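Local coordinates for protein dioxygenase (Pseudomonas brassicacearum, PDB 5V2D) that probably uses an iron centre and dioxygen to split the central double bond of lignin-derived stilbenes, as in related carotenoid-cleaving oxygenases, at residues Asn82-Val87 and Thr106-Ala111; Gln231-Ala236 and Val291-Gly296; Ala56-Thr61 and Ile439-Ser444. All coordinates share one frame; numbering follows the deposited sequence.

Contact 1. Residues Asn82-Val87 and Thr106-Ala111; sequences NGDGMV and TDRLLA
N82 meets R108 through its amide oxygen: the N82 OD1 to R108 NH1 distance is 3.4 Å and the N-H...O angle 129°, a weak hydrogen bond. The amide and guanidinium planes stand 81° apart, and N82 ND2 lies at the guanidinium edge, in its plane. Two waters bridge the same pair. Water 1 donates to N82 OD1 at 2.6 Å and accepts from R108 NH2, while water 2 accepts from N82 ND2 and, weakly, from R108 NH1. Stronger direct partners lie elsewhere, D78 for N82 ND2 and the N137 carbonyl for R108 NH2. Two residues on, D84 turns toward the helix. Its OD1 approaches R108 NE only to 4.5 Å, beyond a salt bridge, and water 4 lies between, donating to D84 OD1 (2.8 Å) and accepting from R108 NE (2.9 Å). Water 3 donates to the same D84 OD1 and bonds T106 OG1, the N-cap oxygen that accepts from L109 N at 2.9 Å; D84 OD2 accepts from Q70 N. L109 CD1 lies 3.9 Å from D84 OD1. R108 reaches the loop because CG is anti to the backbone N (chi1 170°) and the chain runs extended to NE. The contact thus joins the loop leading into strand 85-93 to the N-terminal turn of helix 107-115, its buried acid and guanidinium coupled mainly through ordered water, their opposite charges probably still attracting.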
loop_
_atom_site.group_PDB
_atom_site.type_symbol
_atom_site.label_atom_id
_atom_site.label_comp_id
_atom_site.label_asym_id
_atom_site.label_seq_id
_atom_site.Cartn_x
_atom_site.Cartn_y
_atom_site.Cartn_z
ATOM N N ASN A 82 4.489 10.292 -4.276
ATOM C CA ASN A 82 5.670 10.497 -5.125
ATOM C C ASN A 82 7.015 10.585 -4.367
ATOM O O ASN A 82 8.049 10.787 -4.963
ATOM C CB ASN A 82 5.498 11.735 -5.976
ATOM C CG ASN A 82 6.225 11.644 -7.328
ATOM O OD1 ASN A 82 6.667 10.519 -7.787
ATOM N ND2 ASN A 82 6.294 12.787 -7.995
ATOM N N GLY A 83 7.005 10.373 -3.068
ATOM C CA GLY A 83 8.199 10.602 -2.259
ATOM C C GLY A 83 9.150 9.394 -2.305
ATOM O O GLY A 83 8.692 8.250 -2.393
ATOM N N ASP A 84 10.429 9.669 -2.253
ATOM C CA ASP A 84 11.477 8.607 -2.208
ATOM C C ASP A 84 11.138 7.583 -1.114
ATOM O O ASP A 84 10.816 7.961 0.011
ATOM C CB ASP A 84 12.819 9.223 -1.957
ATOM C CG ASP A 84 13.168 10.246 -3.046
ATOM O OD1 ASP A 84 13.557 9.815 -4.148
ATOM O OD2 ASP A 84 13.066 11.442 -2.749
ATOM N N GLY A 85 11.266 6.304 -1.441
ATOM C CA GLY A 85 10.998 5.254 -0.462
ATOM C C GLY A 85 12.003 5.161 0.666
ATOM O O GLY A 85 13.197 5.043 0.405
ATOM N N MET A 86 11.500 5.258 1.896
ATOM C CA MET A 86 12.245 5.134 3.121
ATOM C C MET A 86 11.748 3.927 3.899
ATOM O O MET A 86 10.554 3.933 4.338
ATOM C CB MET A 86 12.049 6.415 3.938
ATOM C CG MET A 86 12.773 6.435 5.261
ATOM S SD MET A 86 14.540 6.713 5.124
ATOM C CE MET A 86 14.507 8.519 5.140
ATOM N N VAL A 87 12.595 2.904 4.056
ATOM C CA VAL A 87 12.175 1.666 4.663
ATOM C C VAL A 87 12.599 1.656 6.114
ATOM O O VAL A 87 13.748 1.977 6.430
ATOM C CB VAL A 87 12.797 0.461 3.914
ATOM C CG1 VAL A 87 12.481 -0.844 4.584
ATOM C CG2 VAL A 87 12.360 0.446 2.474
ATOM N N THR A 106 17.663 4.166 -4.937
ATOM C CA THR A 106 17.221 4.128 -6.311
ATOM C C THR A 106 18.131 4.981 -7.194
ATOM O O THR A 106 18.755 5.926 -6.725
ATOM C CB THR A 106 15.776 4.643 -6.491
ATOM O OG1 THR A 106 15.701 5.979 -6.081
ATOM C CG2 THR A 106 14.766 3.752 -5.703
ATOM N N ASP A 107 18.121 4.700 -8.488
ATOM C CA ASP A 107 18.850 5.561 -9.403
ATOM C C ASP A 107 18.295 7.017 -9.279
ATOM O O ASP A 107 19.042 7.954 -9.363
ATOM C CB ASP A 107 18.693 5.171 -10.851
ATOM C CG ASP A 107 19.245 3.803 -11.190
ATOM O OD1 ASP A 107 19.968 3.213 -10.455
ATOM O OD2 ASP A 107 18.996 3.321 -12.333
ATOM N N ARG A 108 16.988 7.154 -9.111
ATOM C CA ARG A 108 16.349 8.457 -9.014
ATOM C C ARG A 108 16.886 9.253 -7.809
ATOM O O ARG A 108 17.230 10.435 -7.936
ATOM C CB ARG A 108 14.860 8.318 -8.891
ATOM C CG ARG A 108 14.098 9.592 -8.556
ATOM C CD ARG A 108 12.606 9.387 -8.738
ATOM N NE ARG A 108 11.770 10.458 -8.205
ATOM C CZ ARG A 108 10.533 10.715 -8.603
ATOM N NH1 ARG A 108 9.828 11.672 -7.966
ATOM N NH2 ARG A 108 9.972 10.077 -9.596
ATOM N N LEU A 109 16.897 8.605 -6.655
ATOM C CA LEU A 109 17.459 9.228 -5.470
ATOM C C LEU A 109 18.930 9.618 -5.664
ATOM O O LEU A 109 19.355 10.693 -5.265
ATOM C CB LEU A 109 17.307 8.368 -4.256
ATOM C CG LEU A 109 17.893 8.941 -2.953
ATOM C CD1 LEU A 109 17.117 10.127 -2.486
ATOM C CD2 LEU A 109 17.833 7.964 -1.810
ATOM N N LEU A 110 19.721 8.710 -6.190
ATOM C CA LEU A 110 21.146 8.989 -6.290
ATOM C C LEU A 110 21.429 10.105 -7.299
ATOM O O LEU A 110 22.387 10.862 -7.133
ATOM C CB LEU A 110 21.921 7.727 -6.672
ATOM C CG LEU A 110 21.947 6.648 -5.607
ATOM C CD1 LEU A 110 22.726 5.430 -5.996
ATOM C CD2 LEU A 110 22.413 7.138 -4.246
ATOM N N ALA A 111 20.618 10.215 -8.343
ATOM C CA ALA A 111 20.790 11.328 -9.259
ATOM C C ALA A 111 20.465 12.676 -8.552
ATOM O O ALA A 111 21.151 13.676 -8.719
ATOM C CB ALA A 111 19.986 11.134 -10.543
HETATM O O HOH W 1 6.963 9.722 -10.242
HETATM O O HOH W 2 8.144 12.672 -10.252
HETATM O O HOH W 3 13.703 7.131 -4.616
HETATM O O HOH W 4 12.476 11.801 -5.783
#

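Contact 2. Residues Gln231-Ala236 and Val291-Gly296; sequences QAPYAA and VRWFKG
Two neighbouring blades of the beta-propeller meet here at their outer strands: the loop that follows strand 224-231 of one packs on W293 of strand 292-298 in the next. The indole carries the whole contact with its six-membered ring. P233 comes from the opposite direction and sets its CD over one face, 4.1 Å from the centroid of that ring and 21° off the normal. This is a CH-pi contact displaced toward the rim, as the 3.8 Å from P233 CD to W293 CH2 confirms. A232 meets the same corner of the ring, with its CA 3.7 Å and its CB 3.9 Å from W293 CH2. The carbonyl oxygen Q231 O approaches W293 CZ2 obliquely at 3.6 Å. The benzo end can reach the loop because W293 CG lies anti to the carbonyl carbon, beside the backbone N (chi1 -70°), which directs the indole off the strand toward the neighbouring blade. L278 and A280 of strand 276-283 and F230 of strand 224-231 also touch it. A serine in place of W293 would probably open a gap between the blades, leaving P233 CD without its aromatic face and the loop freer to shift. With just 112 Å² buried and every approach made to ring carbons, cohesion probably rests mainly on dispersion and the polarised C-H of proline, Q231 O being the polar loop atom nearest the ring.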
loop_
_atom_site.group_PDB
_atom_site.type_symbol
_atom_site.label_atom_id
_atom_site.label_comp_id
_atom_site.label_asym_id
_atom_site.label_seq_id
_atom_site.Cartn_x
_atom_site.Cartn_y
_atom_site.Cartn_z
ATOM N N GLN A 231 -4.683 -8.888 -22.483
ATOM C CA GLN A 231 -4.902 -7.484 -22.667
ATOM C C GLN A 231 -6.231 -7.046 -22.116
ATOM O O GLN A 231 -7.267 -7.719 -22.255
ATOM C CB GLN A 231 -4.832 -7.141 -24.150
ATOM C CG GLN A 231 -3.457 -7.423 -24.736
ATOM C CD GLN A 231 -3.172 -6.509 -25.851
ATOM O OE1 GLN A 231 -4.085 -6.003 -26.515
ATOM N NE2 GLN A 231 -1.914 -6.258 -26.074
ATOM N N ALA A 232 -6.223 -5.888 -21.488
ATOM C CA ALA A 232 -7.437 -5.235 -21.065
ATOM C C ALA A 232 -7.997 -4.462 -22.252
ATOM O O ALA A 232 -7.263 -4.176 -23.205
ATOM C CB ALA A 232 -7.116 -4.251 -19.953
ATOM N N PRO A 233 -9.265 -4.035 -22.156
ATOM C CA PRO A 233 -9.866 -3.242 -23.233
ATOM C C PRO A 233 -9.356 -1.810 -23.243
ATOM O O PRO A 233 -9.568 -1.128 -24.214
ATOM C CB PRO A 233 -11.369 -3.330 -22.953
ATOM C CG PRO A 233 -11.468 -3.600 -21.470
ATOM C CD PRO A 233 -10.277 -4.479 -21.164
ATOM N N TYR A 234 -8.645 -1.357 -22.213
ATOM C CA TYR A 234 -8.037 -0.049 -22.195
ATOM C C TYR A 234 -7.003 -0.091 -21.038
ATOM O O TYR A 234 -7.058 -0.997 -20.205
ATOM C CB TYR A 234 -9.079 1.044 -21.944
ATOM C CG TYR A 234 -10.030 0.748 -20.789
ATOM C CD1 TYR A 234 -11.296 0.213 -21.033
ATOM C CD2 TYR A 234 -9.700 1.032 -19.496
ATOM C CE1 TYR A 234 -12.177 -0.089 -20.000
ATOM C CE2 TYR A 234 -10.591 0.745 -18.433
ATOM C CZ TYR A 234 -11.837 0.200 -18.673
ATOM O OH TYR A 234 -12.721 -0.090 -17.628
ATOM N N ALA A 235 -6.087 0.854 -21.008
ATOM C CA ALA A 235 -5.085 0.965 -19.942
ATOM C C ALA A 235 -5.689 1.656 -18.738
ATOM O O ALA A 235 -6.118 2.812 -18.799
ATOM C CB ALA A 235 -3.839 1.707 -20.412
ATOM N N ALA A 236 -5.680 0.945 -17.600
ATOM C CA ALA A 236 -6.203 1.475 -16.381
ATOM C C ALA A 236 -5.379 1.058 -15.192
ATOM O O ALA A 236 -4.694 0.000 -15.231
ATOM C CB ALA A 236 -7.636 0.993 -16.189
ATOM N N VAL A 291 -9.493 -15.913 -19.693
ATOM C CA VAL A 291 -9.864 -14.738 -18.948
ATOM C C VAL A 291 -11.332 -14.451 -19.101
ATOM O O VAL A 291 -11.818 -14.522 -20.188
ATOM C CB VAL A 291 -9.078 -13.496 -19.414
ATOM C CG1 VAL A 291 -9.635 -12.223 -18.744
ATOM C CG2 VAL A 291 -7.614 -13.670 -19.092
ATOM N N ARG A 292 -12.039 -14.147 -18.024
ATOM C CA ARG A 292 -13.429 -13.680 -18.097
ATOM C C ARG A 292 -13.540 -12.305 -17.488
ATOM O O ARG A 292 -12.909 -12.034 -16.442
ATOM C CB ARG A 292 -14.351 -14.590 -17.303
ATOM C CG ARG A 292 -14.652 -15.918 -18.035
ATOM C CD ARG A 292 -15.787 -15.690 -19.065
ATOM N NE ARG A 292 -16.940 -15.307 -18.263
ATOM C CZ ARG A 292 -17.604 -16.172 -17.513
ATOM N NH1 ARG A 292 -17.273 -17.486 -17.473
ATOM N NH2 ARG A 292 -18.575 -15.694 -16.784
ATOM N N TRP A 293 -14.387 -11.453 -18.067
ATOM C CA TRP A 293 -14.556 -10.065 -17.608
ATOM C C TRP A 293 -15.876 -9.844 -16.902
ATOM O O TRP A 293 -16.935 -10.370 -17.341
ATOM C CB TRP A 293 -14.433 -9.144 -18.802
ATOM C CG TRP A 293 -12.986 -9.122 -19.316
ATOM C CD1 TRP A 293 -12.460 -9.913 -20.310
ATOM C CD2 TRP A 293 -11.924 -8.304 -18.853
ATOM N NE1 TRP A 293 -11.153 -9.633 -20.474
ATOM C CE2 TRP A 293 -10.786 -8.642 -19.609
ATOM C CE3 TRP A 293 -11.820 -7.301 -17.875
ATOM C CZ2 TRP A 293 -9.538 -8.009 -19.437
ATOM C CZ3 TRP A 293 -10.548 -6.660 -17.709
ATOM C CH2 TRP A 293 -9.458 -7.035 -18.480
ATOM N N PHE A 294 -15.852 -9.115 -15.795
ATOM C CA PHE A 294 -17.072 -8.794 -15.098
ATOM C C PHE A 294 -17.090 -7.290 -14.899
ATOM O O PHE A 294 -16.013 -6.651 -14.748
ATOM C CB PHE A 294 -17.134 -9.458 -13.764
ATOM C CG PHE A 294 -17.270 -10.961 -13.819
ATOM C CD1 PHE A 294 -18.515 -11.565 -13.660
ATOM C CD2 PHE A 294 -16.131 -11.753 -13.998
ATOM C CE1 PHE A 294 -18.638 -12.937 -13.705
ATOM C CE2 PHE A 294 -16.207 -13.122 -14.121
ATOM C CZ PHE A 294 -17.472 -13.743 -13.922
ATOM N N LYS A 295 -18.274 -6.708 -14.817
ATOM C CA LYS A 295 -18.469 -5.283 -14.690
ATOM C C LYS A 295 -19.257 -4.919 -13.474
ATOM O O LYS A 295 -20.370 -5.397 -13.285
ATOM C CB LYS A 295 -19.302 -4.763 -15.857
ATOM C CG LYS A 295 -18.585 -4.813 -17.170
ATOM C CD LYS A 295 -19.610 -4.519 -18.281
ATOM C CE LYS A 295 -19.006 -3.759 -19.471
ATOM N NZ LYS A 295 -19.782 -4.278 -20.604
ATOM N N GLY A 296 -18.767 -3.932 -12.737
ATOM C CA GLY A 296 -19.424 -3.390 -11.571
ATOM C C GLY A 296 -19.919 -1.971 -11.869
ATOM O O GLY A 296 -19.831 -1.498 -12.979
#

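Contact 3. Residues Ala56-Thr61 and Ile439-Ser444; sequences ASIHGT and IFIPRS
Neither face nor edge of any aromatic ring is used between I58 and I441, whose touch is methyl to methyl; the flat groups stand around them. W498 of strand 496-500 touches I58, I441 and I439, while Y453 and F92 border I58. The F440 ring belongs to the other side of its strand and meets F389, their planes about 15° apart, and the guanidinium of R443 is likewise engaged elsewhere, its NH2 forming salt bridges with D451 and D472. Within this frame, I58 CG2 lies 3.9 Å from I441 CD1, and the side chains cross at about a right angle. Different branches are used. I58 offers its short branch, CG2, which is anti to its own backbone N. I441 offers the end of its long branch, which runs out fully extended (chi2 177°), and this reach lets methyls touch although the CA atoms of I58 and I441 remain 7.9 Å apart. Nearer the surface the segments only border each other, with S57 OG 4.5 Å from R443 O, too far for a hydrogen bond. G60, just beyond I58, has backbone angles (phi 152°) at which a CB would be jammed against the carbonyl O of H59, which calls for glycine. Backbone hydrogen bonds join H59 to G501 and T61 to A499. This pairing of an N-terminal strand with the C-terminal one is part of the closure that seals a beta-propeller into a ring, here with seven blade-like sheets as in carotenoid cleavage oxygenases; strand 50-52 beside 482-486 makes a second such pairing in the neighbouring blade. The isoleucine pair belongs to the apolar seam between these two blades, the second having 433-442 and 50-52 as its two edge strands.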
loop_
_atom_site.group_PDB
_atom_site.type_symbol
_atom_site.label_atom_id
_atom_site.label_comp_id
_atom_site.label_asym_id
_atom_site.label_seq_id
_atom_site.Cartn_x
_atom_site.Cartn_y
_atom_site.Cartn_z
ATOM N N ALA A 56 7.560 -11.752 25.102
ATOM C CA ALA A 56 8.893 -12.196 24.776
ATOM C C ALA A 56 8.948 -13.161 23.636
ATOM O O ALA A 56 10.008 -13.328 23.021
ATOM C CB ALA A 56 9.616 -12.742 25.997
ATOM N N SER A 57 7.844 -13.769 23.300
ATOM C CA SER A 57 7.901 -14.777 22.229
ATOM C C SER A 57 7.811 -14.120 20.835
ATOM O O SER A 57 7.971 -14.789 19.856
ATOM C CB SER A 57 6.749 -15.744 22.399
ATOM O OG SER A 57 5.519 -15.058 22.197
ATOM N N ILE A 58 7.472 -12.856 20.717
ATOM C CA ILE A 58 7.413 -12.212 19.378
ATOM C C ILE A 58 8.821 -12.097 18.819
ATOM O O ILE A 58 9.718 -11.527 19.483
ATOM C CB ILE A 58 6.792 -10.839 19.432
ATOM C CG1 ILE A 58 5.312 -10.962 19.862
ATOM C CG2 ILE A 58 6.830 -10.184 18.055
ATOM C CD1 ILE A 58 4.645 -9.644 20.148
ATOM N N HIS A 59 9.024 -12.686 17.666
ATOM C CA HIS A 59 10.368 -12.760 17.091
ATOM C C HIS A 59 10.278 -12.587 15.591
ATOM O O HIS A 59 9.680 -13.410 14.895
ATOM C CB HIS A 59 11.040 -14.119 17.422
ATOM C CG HIS A 59 12.473 -14.215 16.985
ATOM N ND1 HIS A 59 13.020 -15.377 16.469
ATOM C CD2 HIS A 59 13.444 -13.283 16.887
ATOM C CE1 HIS A 59 14.278 -15.174 16.141
ATOM N NE2 HIS A 59 14.562 -13.906 16.373
ATOM N N GLY A 60 10.866 -11.515 15.117
ATOM C CA GLY A 60 10.930 -11.205 13.642
ATOM C C GLY A 60 11.014 -9.707 13.436
ATOM O O GLY A 60 11.339 -8.969 14.355
ATOM N N THR A 61 10.738 -9.298 12.212
ATOM C CA THR A 61 10.936 -7.886 11.833
ATOM C C THR A 61 9.666 -7.362 11.148
ATOM O O THR A 61 9.118 -8.009 10.260
ATOM C CB THR A 61 12.164 -7.741 10.913
ATOM O OG1 THR A 61 13.311 -8.259 11.550
ATOM C CG2 THR A 61 12.399 -6.283 10.581
ATOM N N ILE A 439 0.055 -4.696 10.946
ATOM C CA ILE A 439 0.370 -6.077 10.669
ATOM C C ILE A 439 -0.253 -6.970 11.740
ATOM O O ILE A 439 -0.594 -6.528 12.850
ATOM C CB ILE A 439 1.839 -6.379 10.632
ATOM C CG1 ILE A 439 2.566 -5.757 11.848
ATOM C CG2 ILE A 439 2.465 -5.853 9.341
ATOM C CD1 ILE A 439 3.863 -6.460 12.168
ATOM N N PHE A 440 -0.378 -8.252 11.393
ATOM C CA PHE A 440 -0.827 -9.275 12.309
ATOM C C PHE A 440 0.292 -10.291 12.547
ATOM O O PHE A 440 0.922 -10.738 11.586
ATOM C CB PHE A 440 -2.076 -9.974 11.831
ATOM C CG PHE A 440 -2.415 -11.193 12.615
ATOM C CD1 PHE A 440 -3.005 -11.060 13.857
ATOM C CD2 PHE A 440 -2.094 -12.470 12.159
ATOM C CE1 PHE A 440 -3.282 -12.209 14.656
ATOM C CE2 PHE A 440 -2.398 -13.577 12.944
ATOM C CZ PHE A 440 -2.984 -13.444 14.170
ATOM N N ILE A 441 0.501 -10.652 13.818
ATOM C CA ILE A 441 1.518 -11.606 14.176
ATOM C C ILE A 441 0.818 -12.767 14.923
ATOM O O ILE A 441 0.258 -12.531 15.971
ATOM C CB ILE A 441 2.560 -10.977 15.126
ATOM C CG1 ILE A 441 3.242 -9.816 14.448
ATOM C CG2 ILE A 441 3.594 -12.023 15.534
ATOM C CD1 ILE A 441 4.252 -9.037 15.311
ATOM N N PRO A 442 0.890 -14.006 14.410
ATOM C CA PRO A 442 0.250 -15.090 15.131
ATOM C C PRO A 442 0.835 -15.322 16.502
ATOM O O PRO A 442 1.988 -15.130 16.708
ATOM C CB PRO A 442 0.585 -16.338 14.288
ATOM C CG PRO A 442 1.085 -15.798 12.926
ATOM C CD PRO A 442 1.604 -14.472 13.171
ATOM N N ARG A 443 -0.009 -15.728 17.472
ATOM C CA ARG A 443 0.483 -15.952 18.876
ATOM C C ARG A 443 1.505 -17.089 18.887
ATOM O O ARG A 443 2.434 -17.025 19.651
ATOM C CB ARG A 443 -0.707 -16.285 19.828
ATOM C CG ARG A 443 -0.366 -16.220 21.338
ATOM C CD ARG A 443 -1.580 -16.438 22.248
ATOM N NE ARG A 443 -2.637 -15.551 21.773
ATOM C CZ ARG A 443 -2.860 -14.301 22.152
ATOM N NH1 ARG A 443 -2.238 -13.742 23.179
ATOM N NH2 ARG A 443 -3.834 -13.601 21.524
ATOM N N SER A 444 1.312 -18.076 18.043
ATOM C CA SER A 444 2.262 -19.173 17.905
ATOM C C SER A 444 1.959 -19.729 16.551
ATOM O O SER A 444 0.954 -19.379 15.949
ATOM C CB SER A 444 2.042 -20.266 18.966
ATOM O OG SER A 444 0.727 -20.843 18.861
#

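Along the chain, contact 3 opens first and closes last, with contacts 1 and 2 completed in turn between its segments. Contacts 1 and 3 share the sheet that holds neighbouring strands 60-67 and 85-93; their centres are 30 Å apart and their nearest atoms about 8 Å. Contact 2 belongs to a different pair of blades, its centre 32 Å from that of contact 1 and 39 Å from that of contact 3, on the opposite side of the chain's centre from the latter. Contact 1 places the start of helix 107-115 against the entry to strand 85-93. The contacts thus lie at separate places around one propeller, whose iron is bound by H188, H239, H304 and H495.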